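Local coordinates for protein RV1873 (PDB 2JEK) that is of unknown function but folds as an all-helical, right-handed superhelix of the DUF1810 family from Mycobacterium tuberculosis, at residues Y15-V20 and D72-R77; Q66-H71 and P76-C81; L103-S108 and V123-K128. One frame throughout, in Å; residues are numbered along the deposited sequence.

Interaction 1 of 3, residues Y15-V20 and D72-R77; sequences YAQAPV and DLLGPR
Q17 of helix 11-17 and R77, in the first turn of helix 74-87, meet side by side where two helices of the right-handed superhelix come together. The two side chains run antiparallel alongside one another. R77 NH1 donates to Q17 OE1 at 2.9 Å with a nearly straight N-H...O angle of 167°. OE1 sits in the guanidinium plane, and the donor lies in the plane of the Q17 carbonyl, with a modest 29° twist between the amide and guanidinium planes. The R77 chain, extended from CG to NE, also brings its CD within 3.2 Å of Q17 OE1. L73 CD2 lies 3.6 Å above the middle of the guanidinium, covering one face, and Y21 makes a cation-pi contact with the same arginine. L74 crosses the glutamine at a slant, its CD2 3.6 Å from Q17 NE2, and packs further on F13, V14 and Y68. The amide of buried Q17 is thus gripped at both ends: OE1 by the arginine, NE2 by the F40 carbonyl and a water. That water accepts from Q17 NE2 at 3.0 Å and donates to L74 O at 2.8 Å.

Interaction 2 of 3, residues Q66-H71 and P76-C81; sequences QAYLQH and PRLHEC
L69 and L78 join helices 62-70 and 74-87 in an alpha-alpha corner, the short segment axes 88° apart and 9.7 Å at closest approach. Apolar contact comes first. L78, with CG anti to its own N (chi1 -179°), turns its CD2 into the corner, where it lies 4.0 Å from L69 CD2 and 4.1 Å from Y68 CE2. The tyrosine side chain runs at about a right angle to L78, whereas L69 crosses L78 obliquely. F112 of helix 101-115 packs on Y68, L69 and L78 alike, and F13 adds an edge-to-face contact to Y68, tying the corner to its neighbours. The turn itself brings H71 O to 3.2 Å from P76 CD, a close approach of carbonyl to proline ring. The H71 ring serves the same turn through ND1, which accepts from the backbone N of L73 and L74 and so caps the start of helix 74-87. Polar links across the corner pass through H79, whose ring stacks on F122 and whose ND1 is bonded to D121. Its other nitrogen meets a water in the plane of the ring, H79 NE2 to water 2.9 Å, and this water donates to L69 O at 3.0 Å.

Interaction 3 of 3, residues L103-S108 and V123-K128; sequences LKLCSS and VALLAK. With SO4 (sulfate ion), chain B.
K128 NZ is gripped by several oxygens: it donates to sulfate O2 at 2.9 Å, weakly to sulfate O4 at 3.2 Å, and is bonded to the backbone carbonyls of N86 and V88. An almost fully extended chain carries this amine from helix 120-129 to the end of helix 74-87, where Q89 NE2 also binds the sulfate, an ion probably from the crystallisation liquor. Between segments 103-108 and 123-128 the contact is purely apolar, a buried helix-helix interface of the all-helical superhelix. L105 and L125 meet end to end, L105 CD2 standing 3.8 Å from L125 CD2. Beside them a chi1 of -175° swings C106 SG away from its own N, to lie 4.0 Å from L126 CD2. The same methyl comes within 4.1 Å of the carbonyl oxygen of C106, so the L126 branch meets both sulfur and backbone. M109, one turn along helix 101-115, continues the packing on L125 and L126; T82 and V85 of helix 74-87 touch L125, while F42 and M38 touch L105. With no hydrogen bond linking the segments, leucine methyls and a cysteine sulfur hold this interface by close fit, and the charged lysine end is kept apart at a neighbouring helix end.

Helix 74-87 supplies a segment to interactions 1 and 2, and its T82 and V85 pack on L125 of interaction 3. The first two share P76 and R77, with centres 9 Å apart; they touch where Q17 NE2 comes 3.4 Å from Y68 OH and L74 O 3.7 Å from Y68 CE2. Interaction 3 follows later in the chain, its centre about 15 Å from that of interaction 2 and nearest atoms about 5 Å apart; F112 and M109 of helix 101-115 lie at interactions 2 and 3 respectively. Interactions 1 and 3 sit on opposite sides of the chain's centre, about 20 Å apart between centres. The sulfate belongs to interaction 3 alone and marks no known site.

Interaction 1 of 3, residues Y15-V20 and D72-R77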
ATOM      1  N   TYR A  15      -3.075  10.467 -10.929  1.00  8.12           N
ATOM      2  CA  TYR A  15      -2.213  11.544 -11.382  1.00  8.60           C
ATOM      3  C   TYR A  15      -0.889  11.616 -10.631  1.00  8.01           C
ATOM      4  O   TYR A  15       0.111  12.014 -11.207  1.00  8.80           O
ATOM      5  CB  TYR A  15      -2.944  12.897 -11.328  1.00  9.73           C
ATOM      6  CG  TYR A  15      -4.257  12.950 -12.093  1.00 12.14           C
ATOM      7  CD1 TYR A  15      -4.392  12.328 -13.324  1.00 13.91           C
ATOM      8  CD2 TYR A  15      -5.345  13.639 -11.580  1.00 14.99           C
ATOM      9  CE1 TYR A  15      -5.598  12.373 -14.026  1.00 14.80           C
ATOM     10  CE2 TYR A  15      -6.548  13.711 -12.278  1.00 15.28           C
ATOM     11  CZ  TYR A  15      -6.659  13.079 -13.497  1.00 13.69           C
ATOM     12  OH  TYR A  15      -7.837  13.126 -14.196  1.00 17.73           O
ATOM     13  N   ALA A  16      -0.890  11.258  -9.346  1.00  7.73           N
ATOM     14  CA  ALA A  16       0.362  11.183  -8.574  1.00  7.82           C
ATOM     15  C   ALA A  16       1.249  10.062  -9.105  1.00  7.90           C
ATOM     16  O   ALA A  16       2.469  10.202  -9.192  1.00  8.61           O
ATOM     17  CB  ALA A  16       0.076  10.968  -7.086  1.00  8.23           C
ATOM     18  N   GLN A  17       0.626   8.947  -9.464  1.00  7.56           N
ATOM     19  CA  GLN A  17       1.375   7.815  -9.989  1.00  7.44           C
ATOM     20  C   GLN A  17       1.961   8.061 -11.375  1.00  9.17           C
ATOM     21  O   GLN A  17       3.022   7.535 -11.701  1.00  8.86           O
ATOM     22  CB  GLN A  17       0.510   6.552 -10.021  1.00  7.93           C
ATOM     23  CG  GLN A  17       0.206   5.953  -8.648  1.00  7.33           C
ATOM     24  CD  GLN A  17      -0.661   4.708  -8.753  1.00  8.71           C
ATOM     25  OE1 GLN A  17      -0.994   4.270  -9.847  1.00  9.52           O
ATOM     26  NE2 GLN A  17      -1.044   4.150  -7.613  1.00  8.15           N
ATOM     27  N   ALA A  18       1.280   8.856 -12.193  1.00  9.36           N
ATOM     28  CA  ALA A  18       1.656   8.949 -13.610  1.00 10.57           C
ATOM     29  C   ALA A  18       3.134   9.243 -13.877  1.00 11.19           C
ATOM     30  O   ALA A  18       3.754   8.488 -14.621  1.00 11.85           O
ATOM     31  CB  ALA A  18       0.760   9.919 -14.370  1.00 11.43           C
ATOM     32  N   PRO A  19       3.697  10.308 -13.258  1.00 11.52           N
ATOM     33  CA  PRO A  19       5.104  10.652 -13.567  1.00 11.76           C
ATOM     34  C   PRO A  19       6.137   9.655 -13.074  1.00 12.14           C
ATOM     35  O   PRO A  19       7.300   9.708 -13.517  1.00 13.24           O
ATOM     36  CB  PRO A  19       5.322  11.987 -12.833  1.00 11.98           C
ATOM     37  CG  PRO A  19       3.954  12.495 -12.522  1.00 13.44           C
ATOM     38  CD  PRO A  19       3.108  11.277 -12.314  1.00 12.14           C
ATOM     39  N   VAL A  20       5.744   8.775 -12.157  1.00 10.54           N
ATOM     40  CA  VAL A  20       6.723   7.901 -11.501  1.00 10.79           C
ATOM     41  C   VAL A  20       6.470   6.393 -11.626  1.00 10.03           C
ATOM     42  O   VAL A  20       7.312   5.601 -11.214  1.00  9.09           O
ATOM     43  CB  VAL A  20       6.886   8.236 -10.002  1.00 12.45           C
ATOM     44  CG1 VAL A  20       7.355   9.691  -9.814  1.00 13.81           C
ATOM     45  CG2 VAL A  20       5.590   7.964  -9.248  1.00 12.40           C
ATOM     46  N   ASP A  72     -10.014   0.204 -12.184  1.00 11.73           N
ATOM     47  CA  ASP A  72      -9.382  -0.720 -13.132  1.00 11.65           C
ATOM     48  C   ASP A  72      -7.921  -0.373 -13.483  1.00 10.36           C
ATOM     49  O   ASP A  72      -7.239  -1.126 -14.193  1.00 11.44           O
ATOM     50  CB  ASP A  72     -10.235  -0.856 -14.402  1.00 12.11           C
ATOM     51  CG  ASP A  72      -9.889  -2.100 -15.220  1.00 16.56           C
ATOM     52  OD1 ASP A  72      -9.571  -3.155 -14.628  1.00 20.43           O
ATOM     53  OD2 ASP A  72      -9.920  -2.016 -16.468  1.00 18.53           O
ATOM     54  N   LEU A  73      -7.439   0.767 -12.977  1.00  9.70           N
ATOM     55  CA  LEU A  73      -6.017   1.084 -13.042  1.00 10.19           C
ATOM     56  C   LEU A  73      -5.353   0.859 -11.673  1.00  9.33           C
ATOM     57  O   LEU A  73      -4.370   0.129 -11.575  1.00  9.48           O
ATOM     58  CB  LEU A  73      -5.769   2.517 -13.540  1.00 10.90           C
ATOM     59  CG  LEU A  73      -4.297   2.794 -13.874  1.00 13.14           C
ATOM     60  CD1 LEU A  73      -3.901   2.114 -15.185  1.00 15.36           C
ATOM     61  CD2 LEU A  73      -4.012   4.288 -13.928  1.00 16.34           C
ATOM     62  N   LEU A  74      -5.923   1.463 -10.637  1.00  9.02           N
ATOM     63  CA  LEU A  74      -5.295   1.452  -9.305  1.00  8.75           C
ATOM     64  C   LEU A  74      -5.291   0.085  -8.628  1.00  8.61           C
ATOM     65  O   LEU A  74      -4.314  -0.284  -7.983  1.00  8.74           O
ATOM     66  CB  LEU A  74      -5.963   2.474  -8.390  1.00  8.38           C
ATOM     67  CG  LEU A  74      -5.886   3.939  -8.835  1.00  7.84           C
ATOM     68  CD1 LEU A  74      -6.763   4.813  -7.969  1.00  8.78           C
ATOM     69  CD2 LEU A  74      -4.457   4.433  -8.840  1.00  9.25           C
ATOM     70  N   GLY A  75      -6.394  -0.653  -8.741  1.00  8.54           N
ATOM     71  CA  GLY A  75      -6.473  -1.998  -8.164  1.00  8.83           C
ATOM     72  C   GLY A  75      -5.436  -2.921  -8.779  1.00  8.63           C
ATOM     73  O   GLY A  75      -4.610  -3.490  -8.060  1.00  7.83           O
ATOM     74  N   PRO A  76      -5.463  -3.099 -10.113  1.00  8.07           N
ATOM     75  CA  PRO A  76      -4.428  -3.938 -10.725  1.00  8.13           C
ATOM     76  C   PRO A  76      -3.002  -3.493 -10.402  1.00  8.12           C
ATOM     77  O   PRO A  76      -2.124  -4.338 -10.208  1.00  8.77           O
ATOM     78  CB  PRO A  76      -4.723  -3.830 -12.226  1.00  8.81           C
ATOM     79  CG  PRO A  76      -6.204  -3.633 -12.253  1.00  9.20           C
ATOM     80  CD  PRO A  76      -6.465  -2.675 -11.110  1.00  9.04           C
ATOM     81  N   ARG A  77      -2.766  -2.183 -10.353  1.00  7.63           N
ATOM     82  CA  ARG A  77      -1.425  -1.691 -10.024  1.00  6.98           C
ATOM     83  C   ARG A  77      -1.019  -2.085  -8.600  1.00  6.94           C
ATOM     84  O   ARG A  77       0.127  -2.458  -8.359  1.00  7.72           O
ATOM     85  CB  ARG A  77      -1.327  -0.176 -10.212  1.00  7.67           C
ATOM     86  CG  ARG A  77      -1.145   0.240 -11.647  1.00  7.62           C
ATOM     87  CD  ARG A  77      -0.936   1.728 -11.737  1.00  9.11           C
ATOM     88  NE  ARG A  77      -0.703   2.114 -13.121  1.00 11.28           N
ATOM     89  CZ  ARG A  77      -0.492   3.359 -13.523  1.00 12.18           C
ATOM     90  NH1 ARG A  77      -0.499   4.359 -12.653  1.00 11.15           N
ATOM     91  NH2 ARG A  77      -0.273   3.596 -14.806  1.00 12.20           N
TER
HETATM   92  O   HOH W   1      -2.266   1.461  -7.063  1.00  7.53           O

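Interaction 2 of 3, residues Q66-H71 and P76-C81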
ATOM      1  N   GLN A  66     -12.044  -0.031  -0.742  1.00 10.01           N
ATOM      2  CA  GLN A  66     -12.766  -0.943  -1.637  1.00 10.21           C
ATOM      3  C   GLN A  66     -12.933  -0.347  -3.031  1.00  9.00           C
ATOM      4  O   GLN A  66     -12.734  -1.031  -4.039  1.00 10.47           O
ATOM      5  CB  GLN A  66     -14.112  -1.322  -1.030  1.00 10.37           C
ATOM      6  CG  GLN A  66     -13.932  -2.175   0.212  1.00 10.43           C
ATOM      7  CD  GLN A  66     -15.214  -2.543   0.911  1.00 11.73           C
ATOM      8  OE1 GLN A  66     -16.227  -1.847   0.800  1.00 14.93           O
ATOM      9  NE2 GLN A  66     -15.174  -3.653   1.657  1.00 12.35           N
ATOM     10  N   ALA A  67     -13.258   0.940  -3.078  1.00  9.28           N
ATOM     11  CA  ALA A  67     -13.330   1.654  -4.363  1.00 10.44           C
ATOM     12  C   ALA A  67     -11.976   1.675  -5.083  1.00 10.54           C
ATOM     13  O   ALA A  67     -11.897   1.557  -6.306  1.00 10.83           O
ATOM     14  CB  ALA A  67     -13.852   3.056  -4.157  1.00 11.01           C
ATOM     15  N   TYR A  68     -10.909   1.820  -4.305  1.00  9.69           N
ATOM     16  CA  TYR A  68      -9.555   1.838  -4.845  1.00  9.10           C
ATOM     17  C   TYR A  68      -9.251   0.510  -5.549  1.00  9.33           C
ATOM     18  O   TYR A  68      -8.750   0.476  -6.681  1.00 10.31           O
ATOM     19  CB  TYR A  68      -8.582   2.107  -3.691  1.00  8.06           C
ATOM     20  CG  TYR A  68      -7.141   2.355  -4.090  1.00  7.08           C
ATOM     21  CD1 TYR A  68      -6.596   3.645  -4.039  1.00  6.21           C
ATOM     22  CD2 TYR A  68      -6.327   1.304  -4.512  1.00  7.81           C
ATOM     23  CE1 TYR A  68      -5.280   3.868  -4.391  1.00  6.70           C
ATOM     24  CE2 TYR A  68      -5.007   1.530  -4.875  1.00  7.80           C
ATOM     25  CZ  TYR A  68      -4.502   2.813  -4.824  1.00  5.71           C
ATOM     26  OH  TYR A  68      -3.198   3.084  -5.171  1.00  7.34           O
ATOM     27  N   LEU A  69      -9.603  -0.585  -4.879  1.00  8.79           N
ATOM     28  CA  LEU A  69      -9.414  -1.910  -5.448  1.00  9.28           C
ATOM     29  C   LEU A  69     -10.244  -2.158  -6.701  1.00 11.04           C
ATOM     30  O   LEU A  69      -9.806  -2.877  -7.595  1.00 12.18           O
ATOM     31  CB  LEU A  69      -9.713  -2.983  -4.409  1.00  9.44           C
ATOM     32  CG  LEU A  69      -8.703  -3.086  -3.263  1.00  9.91           C
ATOM     33  CD1 LEU A  69      -9.228  -4.095  -2.273  1.00 14.11           C
ATOM     34  CD2 LEU A  69      -7.342  -3.512  -3.774  1.00 14.31           C
ATOM     35  N   GLN A  70     -11.440  -1.583  -6.748  1.00 11.66           N
ATOM     36  CA  GLN A  70     -12.325  -1.748  -7.909  1.00 13.59           C
ATOM     37  C   GLN A  70     -11.829  -0.966  -9.117  1.00 13.41           C
ATOM     38  O   GLN A  70     -12.162  -1.299 -10.261  1.00 15.13           O
ATOM     39  CB  GLN A  70     -13.734  -1.260  -7.587  1.00 13.92           C
ATOM     40  CG  GLN A  70     -14.525  -2.142  -6.648  1.00 18.56           C
ATOM     41  CD  GLN A  70     -15.864  -1.520  -6.289  1.00 26.41           C
ATOM     42  OE1 GLN A  70     -15.942  -0.344  -5.910  1.00 27.90           O
ATOM     43  NE2 GLN A  70     -16.927  -2.308  -6.408  1.00 29.67           N
ATOM     44  N   HIS A  71     -11.054   0.087  -8.866  1.00 11.69           N
ATOM     45  CA  HIS A  71     -10.579   0.966  -9.935  1.00 11.49           C
ATOM     46  C   HIS A  71      -9.705   0.160 -10.884  1.00 12.12           C
ATOM     47  O   HIS A  71      -8.766  -0.509 -10.454  1.00 11.97           O
ATOM     48  CB  HIS A  71      -9.796   2.138  -9.337  1.00 10.86           C
ATOM     49  CG  HIS A  71      -9.497   3.230 -10.315  1.00 10.50           C
ATOM     50  ND1 HIS A  71      -8.520   3.115 -11.278  1.00 12.23           N
ATOM     51  CD2 HIS A  71     -10.038   4.461 -10.469  1.00 12.66           C
ATOM     52  CE1 HIS A  71      -8.481   4.225 -11.995  1.00 12.27           C
ATOM     53  NE2 HIS A  71      -9.391   5.059 -11.523  1.00 13.32           N
ATOM     54  N   PRO A  76      -5.463  -3.099 -10.113  1.00  8.07           N
ATOM     55  CA  PRO A  76      -4.428  -3.938 -10.725  1.00  8.13           C
ATOM     56  C   PRO A  76      -3.002  -3.493 -10.402  1.00  8.12           C
ATOM     57  O   PRO A  76      -2.124  -4.338 -10.208  1.00  8.77           O
ATOM     58  CB  PRO A  76      -4.723  -3.830 -12.226  1.00  8.81           C
ATOM     59  CG  PRO A  76      -6.204  -3.633 -12.253  1.00  9.20           C
ATOM     60  CD  PRO A  76      -6.465  -2.675 -11.110  1.00  9.04           C
ATOM     61  N   ARG A  77      -2.766  -2.183 -10.353  1.00  7.63           N
ATOM     62  CA  ARG A  77      -1.425  -1.691 -10.024  1.00  6.98           C
ATOM     63  C   ARG A  77      -1.019  -2.085  -8.600  1.00  6.94           C
ATOM     64  O   ARG A  77       0.127  -2.458  -8.359  1.00  7.72           O
ATOM     65  CB  ARG A  77      -1.327  -0.176 -10.212  1.00  7.67           C
ATOM     66  CG  ARG A  77      -1.145   0.240 -11.647  1.00  7.62           C
ATOM     67  CD  ARG A  77      -0.936   1.728 -11.737  1.00  9.11           C
ATOM     68  NE  ARG A  77      -0.703   2.114 -13.121  1.00 11.28           N
ATOM     69  CZ  ARG A  77      -0.492   3.359 -13.523  1.00 12.18           C
ATOM     70  NH1 ARG A  77      -0.499   4.359 -12.653  1.00 11.15           N
ATOM     71  NH2 ARG A  77      -0.273   3.596 -14.806  1.00 12.20           N
ATOM     72  N   LEU A  78      -1.951  -1.995  -7.655  1.00  7.04           N
ATOM     73  CA  LEU A  78      -1.645  -2.368  -6.276  1.00  7.70           C
ATOM     74  C   LEU A  78      -1.310  -3.851  -6.161  1.00  7.40           C
ATOM     75  O   LEU A  78      -0.390  -4.237  -5.436  1.00  7.89           O
ATOM     76  CB  LEU A  78      -2.789  -1.970  -5.337  1.00  7.87           C
ATOM     77  CG  LEU A  78      -2.562  -2.288  -3.857  1.00  7.82           C
ATOM     78  CD1 LEU A  78      -1.346  -1.542  -3.307  1.00  8.46           C
ATOM     79  CD2 LEU A  78      -3.774  -1.950  -3.020  1.00  9.89           C
ATOM     80  N   HIS A  79      -2.038  -4.686  -6.901  1.00  7.38           N
ATOM     81  CA  HIS A  79      -1.712  -6.105  -6.915  1.00  7.43           C
ATOM     82  C   HIS A  79      -0.366  -6.341  -7.604  1.00  8.17           C
ATOM     83  O   HIS A  79       0.430  -7.186  -7.169  1.00  9.33           O
ATOM     84  CB  HIS A  79      -2.804  -6.912  -7.609  1.00  8.52           C
ATOM     85  CG  HIS A  79      -4.074  -7.009  -6.823  1.00  8.15           C
ATOM     86  ND1 HIS A  79      -4.203  -7.827  -5.723  1.00 12.24           N
ATOM     87  CD2 HIS A  79      -5.282  -6.429  -7.004  1.00 11.97           C
ATOM     88  CE1 HIS A  79      -5.434  -7.738  -5.251  1.00 13.38           C
ATOM     89  NE2 HIS A  79      -6.109  -6.894  -6.010  1.00 15.29           N
ATOM     90  N   GLU A  80      -0.103  -5.597  -8.682  1.00  8.86           N
ATOM     91  CA  GLU A  80       1.198  -5.701  -9.343  1.00  9.96           C
ATOM     92  C   GLU A  80       2.333  -5.384  -8.378  1.00  8.90           C
ATOM     93  O   GLU A  80       3.309  -6.132  -8.277  1.00  9.85           O
ATOM     94  CB  GLU A  80       1.272  -4.772 -10.562  1.00  9.87           C
ATOM     95  CG  GLU A  80       2.698  -4.524 -11.066  1.00 11.32           C
ATOM     96  CD  GLU A  80       2.737  -3.782 -12.387  1.00 12.05           C
ATOM     97  OE1 GLU A  80       1.968  -2.807 -12.550  1.00 14.13           O
ATOM     98  OE2 GLU A  80       3.557  -4.164 -13.251  1.00 16.61           O
ATOM     99  N   CYS A  81       2.189  -4.285  -7.641  1.00  7.56           N
ATOM    100  CA  CYS A  81       3.257  -3.824  -6.761  1.00  7.94           C
ATOM    101  C   CYS A  81       3.429  -4.769  -5.594  1.00  7.69           C
ATOM    102  O   CYS A  81       4.544  -5.051  -5.191  1.00  8.08           O
ATOM    103  CB  CYS A  81       2.959  -2.405  -6.286  1.00  7.92           C
ATOM    104  SG  CYS A  81       3.145  -1.160  -7.585  1.00  8.02           S
TER
HETATM  105  O   HOH W   2      -8.416  -5.476  -7.037  1.00 31.04           O

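Interaction 3 of 3, residues L103-S108 and V123-K128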
ATOM      1  N   LEU A 103       6.904   0.273   7.787  1.00  9.61           N
ATOM      2  CA  LEU A 103       5.672   0.392   8.553  1.00 10.07           C
ATOM      3  C   LEU A 103       4.527   0.842   7.655  1.00  9.22           C
ATOM      4  O   LEU A 103       3.393   0.362   7.791  1.00  9.14           O
ATOM      5  CB  LEU A 103       5.847   1.364   9.720  1.00 12.29           C
ATOM      6  CG  LEU A 103       6.983   1.052  10.701  1.00 17.87           C
ATOM      7  CD1 LEU A 103       6.999   2.045  11.862  1.00 24.74           C
ATOM      8  CD2 LEU A 103       6.899  -0.384  11.216  1.00 23.15           C
ATOM      9  N   LYS A 104       4.819   1.760   6.735  1.00  8.01           N
ATOM     10  CA  LYS A 104       3.816   2.192   5.771  1.00  8.18           C
ATOM     11  C   LYS A 104       3.275   1.007   4.968  1.00  7.77           C
ATOM     12  O   LYS A 104       2.061   0.893   4.760  1.00  7.53           O
ATOM     13  CB  LYS A 104       4.392   3.258   4.838  1.00  9.05           C
ATOM     14  CG  LYS A 104       4.562   4.623   5.494  1.00 10.67           C
ATOM     15  CD  LYS A 104       4.921   5.689   4.456  1.00 14.74           C
ATOM     16  CE  LYS A 104       5.076   7.074   5.077  1.00 16.59           C
ATOM     17  NZ  LYS A 104       3.793   7.580   5.624  1.00 18.26           N
ATOM     18  N   LEU A 105       4.163   0.111   4.545  1.00  7.09           N
ATOM     19  CA  LEU A 105       3.742  -1.046   3.773  1.00  7.95           C
ATOM     20  C   LEU A 105       2.878  -1.958   4.619  1.00  7.99           C
ATOM     21  O   LEU A 105       1.829  -2.432   4.171  1.00  7.56           O
ATOM     22  CB  LEU A 105       4.946  -1.808   3.253  1.00  7.49           C
ATOM     23  CG  LEU A 105       4.621  -3.032   2.390  1.00  7.50           C
ATOM     24  CD1 LEU A 105       3.801  -2.674   1.165  1.00  9.26           C
ATOM     25  CD2 LEU A 105       5.898  -3.713   1.966  1.00  8.67           C
ATOM     26  N   CYS A 106       3.299  -2.205   5.852  1.00  7.81           N
ATOM     27  CA  CYS A 106       2.474  -3.007   6.745  1.00  7.43           C
ATOM     28  C   CYS A 106       1.065  -2.417   6.876  1.00  7.32           C
ATOM     29  O   CYS A 106       0.064  -3.137   6.799  1.00  7.02           O
ATOM     30  CB  CYS A 106       3.149  -3.130   8.107  1.00  7.48           C
ATOM     31  SG  CYS A 106       2.262  -4.213   9.216  1.00 10.13           S
ATOM     32  N   SER A 107       0.978  -1.106   7.088  1.00  7.98           N
ATOM     33  CA  SER A 107      -0.310  -0.438   7.213  1.00  7.88           C
ATOM     34  C   SER A 107      -1.149  -0.576   5.949  1.00  7.09           C
ATOM     35  O   SER A 107      -2.361  -0.792   6.020  1.00  7.21           O
ATOM     36  CB  SER A 107      -0.120   1.042   7.534  1.00  8.30           C
ATOM     37  OG  SER A 107       0.602   1.187   8.755  1.00  9.95           O
ATOM     38  N   SER A 108      -0.503  -0.437   4.789  1.00  6.44           N
ATOM     39  CA  SER A 108      -1.198  -0.572   3.513  1.00  6.66           C
ATOM     40  C   SER A 108      -1.743  -1.992   3.332  1.00  6.66           C
ATOM     41  O   SER A 108      -2.912  -2.190   2.996  1.00  7.09           O
ATOM     42  CB  SER A 108      -0.264  -0.198   2.359  1.00  6.74           C
ATOM     43  OG  SER A 108      -0.952  -0.239   1.115  1.00  6.89           O
ATOM     44  N   VAL A 123      -2.143 -10.607   2.209  1.00  9.32           N
ATOM     45  CA  VAL A 123      -1.908 -11.457   3.370  1.00  9.66           C
ATOM     46  C   VAL A 123      -0.603 -12.230   3.209  1.00  9.72           C
ATOM     47  O   VAL A 123       0.143 -12.387   4.177  1.00  9.01           O
ATOM     48  CB  VAL A 123      -3.103 -12.399   3.641  1.00 10.02           C
ATOM     49  CG1 VAL A 123      -2.851 -13.191   4.908  1.00 12.00           C
ATOM     50  CG2 VAL A 123      -4.368 -11.589   3.815  1.00 12.30           C
ATOM     51  N   ALA A 124      -0.304 -12.676   1.993  1.00  9.22           N
ATOM     52  CA  ALA A 124       0.964 -13.355   1.713  1.00  9.44           C
ATOM     53  C   ALA A 124       2.156 -12.459   2.038  1.00  9.00           C
ATOM     54  O   ALA A 124       3.169 -12.929   2.573  1.00  9.05           O
ATOM     55  CB  ALA A 124       1.033 -13.822   0.267  1.00  9.94           C
ATOM     56  N   LEU A 125       2.040 -11.167   1.725  1.00  7.88           N
ATOM     57  CA  LEU A 125       3.140 -10.235   2.002  1.00  8.63           C
ATOM     58  C   LEU A 125       3.326 -10.124   3.521  1.00  8.03           C
ATOM     59  O   LEU A 125       4.455 -10.200   4.028  1.00  8.44           O
ATOM     60  CB  LEU A 125       2.898  -8.870   1.342  1.00  8.12           C
ATOM     61  CG  LEU A 125       4.140  -7.981   1.167  1.00  8.18           C
ATOM     62  CD1 LEU A 125       3.912  -7.010   0.024  1.00  8.47           C
ATOM     63  CD2 LEU A 125       4.479  -7.214   2.451  1.00  9.57           C
ATOM     64  N   LEU A 126       2.226  -9.967   4.253  1.00  7.59           N
ATOM     65  CA  LEU A 126       2.300  -9.912   5.719  1.00  8.18           C
ATOM     66  C   LEU A 126       2.893 -11.189   6.311  1.00  8.46           C
ATOM     67  O   LEU A 126       3.693 -11.143   7.259  1.00  8.57           O
ATOM     68  CB  LEU A 126       0.925  -9.614   6.326  1.00  8.30           C
ATOM     69  CG  LEU A 126       0.373  -8.209   6.033  1.00  8.21           C
ATOM     70  CD1 LEU A 126      -1.082  -8.062   6.461  1.00  9.98           C
ATOM     71  CD2 LEU A 126       1.220  -7.103   6.680  1.00 10.19           C
ATOM     72  N   ALA A 127       2.519 -12.333   5.734  1.00  7.91           N
ATOM     73  CA  ALA A 127       3.018 -13.626   6.212  1.00  9.16           C
ATOM     74  C   ALA A 127       4.518 -13.755   5.962  1.00 10.02           C
ATOM     75  O   ALA A 127       5.266 -14.226   6.824  1.00 10.32           O
ATOM     76  CB  ALA A 127       2.259 -14.768   5.538  1.00  9.39           C
ATOM     77  N   LYS A 128       4.965 -13.335   4.784  1.00  9.90           N
ATOM     78  CA  LYS A 128       6.359 -13.521   4.391  1.00 10.71           C
ATOM     79  C   LYS A 128       7.293 -12.572   5.128  1.00 11.10           C
ATOM     80  O   LYS A 128       8.401 -12.952   5.546  1.00 11.14           O
ATOM     81  CB  LYS A 128       6.525 -13.330   2.875  1.00 10.23           C
ATOM     82  CG  LYS A 128       7.975 -13.462   2.412  1.00 10.97           C
ATOM     83  CD  LYS A 128       8.072 -13.577   0.912  1.00 12.51           C
ATOM     84  CE  LYS A 128       9.522 -13.528   0.443  1.00 13.36           C
ATOM     85  NZ  LYS A 128       9.642 -13.767  -1.019  1.00 14.13           N
TER
HETATM   86  S   SO4 B1146       8.621 -17.113  -1.823  0.80 22.74           S
HETATM   87  O1  SO4 B1146       9.070 -18.427  -2.281  0.80 23.04           O
HETATM   88  O2  SO4 B1146       9.501 -16.625  -0.766  0.80 22.98           O
HETATM   89  O3  SO4 B1146       7.241 -17.186  -1.356  0.80 25.85           O
HETATM   90  O4  SO4 B1146       8.715 -16.191  -2.958  0.80 26.10           O